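Local coordinates for L-isoleucine-4-hydroxylase (Bacillus thuringiensis, PDB 6LNH), which catalyses the iron(II)- and 2-oxoglutarate-dependent hydroxylation of L-isoleucine to (4S)-4-hydroxy-L-isoleucine and also oxidises several related amino acids, at the interface of chains A and B. Residues are numbered along the deposited sequence; one frame, centred on the assembly and turned at random. Chains: chain A/B, L-isoleucine-4-hydroxylase.

The interface of chains A and B. Residues chain A 187, 231-234; chain B 209-211.
One face of the B:Glu210 carboxylate lies against A:Cys232, whose CB and SG both sit over it, with the backbone N of A:Ser233 above that same face near OE2. The sulfur comes to within 3.5 Å of B:Glu210 OE1, a contact of packing, while CB of the cysteine is 3.8 Å from CD at the centre of the carboxylate. At the outer end of the group, the hydroxyl A:Ser233 OG lies 3.2 Å from B:Glu210 OE2, nearly in line with the carbon-oxygen bond. The other flat group, the ring of B:Pro211, turns a face to A:Thr234: the methyl CG2 stands over the face, 3.6 Å from CD, while the hydroxyl OG1 lies off the CD-CG edge, 3.5 Å from CD. A:Thr187 approaches this ring from the edge, its methyl CG2 directed toward CD.

Two donors from A:Ser233 thus grip one oxygen. The amide N gives an almost straight bond to B:Glu210 OE2 (3.3 Å, 168° at hydrogen) but arrives from well above the carboxylate plane, whereas the hydroxyl comes at the tip of the C-O bond. Held in two directions, the carboxylate is probably restricted in its rotation. On B:Glu210, CG lies between the backbone N and carbonyl carbon (chi1 45°), and the chain then extends over the cysteine to the serine. In A:Thr234, with OG1 between the backbone N and the carbonyl carbon (chi1 75°), CG2 is anti to the carbonyl carbon, which sets the methyl over the ring and the hydroxyl beside its CD-CG edge.

The patch joins the A:Cys232 to A:Thr234 loop, just ahead of strand 236-247, to the B:Lys209 to B:Pro211 loop, and recurs with the chains exchanged in a two-fold interface, which may or may not persist in solution. At the border of the patch, the aliphatic CE of B:Lys209 packs 3.9 Å from A:Cys232 SG.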
loop_
_atom_site.group_PDB
_atom_site.type_symbol
_atom_site.label_atom_id
_atom_site.label_comp_id
_atom_site.label_asym_id
_atom_site.label_seq_id
_atom_site.Cartn_x
_atom_site.Cartn_y
_atom_site.Cartn_z
ATOM N N THR A 187 0.195 8.972 0.675
ATOM C CA THR A 187 0.974 8.962 1.903
ATOM C C THR A 187 0.115 8.752 3.142
ATOM O O THR A 187 0.663 8.633 4.241
ATOM C CB THR A 187 1.743 10.279 2.050
ATOM O OG1 THR A 187 0.817 11.373 2.078
ATOM C CG2 THR A 187 2.701 10.469 0.888
ATOM N N GLU A 231 3.682 7.939 7.609
ATOM C CA GLU A 231 5.106 7.751 7.863
ATOM C C GLU A 231 5.980 8.543 6.902
ATOM O O GLU A 231 7.168 8.239 6.760
ATOM C CB GLU A 231 5.474 6.267 7.774
ATOM C CG GLU A 231 4.793 5.341 8.775
ATOM C CD GLU A 231 5.090 5.690 10.224
ATOM O OE1 GLU A 231 6.234 6.098 10.525
ATOM O OE2 GLU A 231 4.191 5.507 11.070
ATOM N N CYS A 232 5.434 9.569 6.276
ATOM C CA CYS A 232 6.158 10.344 5.285
ATOM C C CYS A 232 6.377 11.763 5.793
ATOM O O CYS A 232 5.709 12.227 6.718
ATOM C CB CYS A 232 5.390 10.373 3.961
ATOM S SG CYS A 232 5.032 8.747 3.252
ATOM N N SER A 233 7.323 12.458 5.164
ATOM C CA SER A 233 7.662 13.803 5.603
ATOM C C SER A 233 6.692 14.845 5.073
ATOM O O SER A 233 6.787 16.013 5.466
ATOM C CB SER A 233 9.091 14.155 5.182
ATOM O OG SER A 233 9.957 13.046 5.357
ATOM N N THR A 234 5.756 14.453 4.219
ATOM C CA THR A 234 4.797 15.394 3.672
ATOM C C THR A 234 3.438 15.218 4.341
ATOM O O THR A 234 3.162 14.235 5.032
ATOM C CB THR A 234 4.682 15.234 2.150
ATOM O OG1 THR A 234 3.922 14.061 1.835
ATOM C CG2 THR A 234 6.063 15.128 1.514
ATOM N N LYS B 209 8.198 7.370 -3.548
ATOM C CA LYS B 209 6.868 7.323 -2.886
ATOM C C LYS B 209 6.425 8.720 -2.445
ATOM O O LYS B 209 5.471 9.237 -3.046
ATOM C CB LYS B 209 6.889 6.349 -1.705
ATOM C CG LYS B 209 5.520 5.881 -1.228
ATOM C CD LYS B 209 5.455 5.667 0.267
ATOM C CE LYS B 209 4.058 5.823 0.830
ATOM N NZ LYS B 209 3.827 4.909 1.974
ATOM N N GLU B 210 7.064 9.302 -1.424
ATOM C CA GLU B 210 6.597 10.638 -0.976
ATOM C C GLU B 210 7.115 11.743 -1.893
ATOM O O GLU B 210 8.183 11.571 -2.499
ATOM C CB GLU B 210 7.024 10.898 0.468
ATOM C CG GLU B 210 8.463 10.517 0.752
ATOM C CD GLU B 210 8.761 10.270 2.219
ATOM O OE1 GLU B 210 8.479 9.158 2.698
ATOM O OE2 GLU B 210 9.270 11.192 2.878
ATOM N N PRO B 211 6.407 12.891 -1.976
ATOM C CA PRO B 211 6.827 14.033 -2.795
ATOM C C PRO B 211 8.231 14.566 -2.468
ATOM O O PRO B 211 8.653 14.488 -1.326
ATOM C CB PRO B 211 5.769 15.101 -2.493
ATOM C CG PRO B 211 4.555 14.296 -2.115
ATOM C CD PRO B 211 5.120 13.133 -1.329
#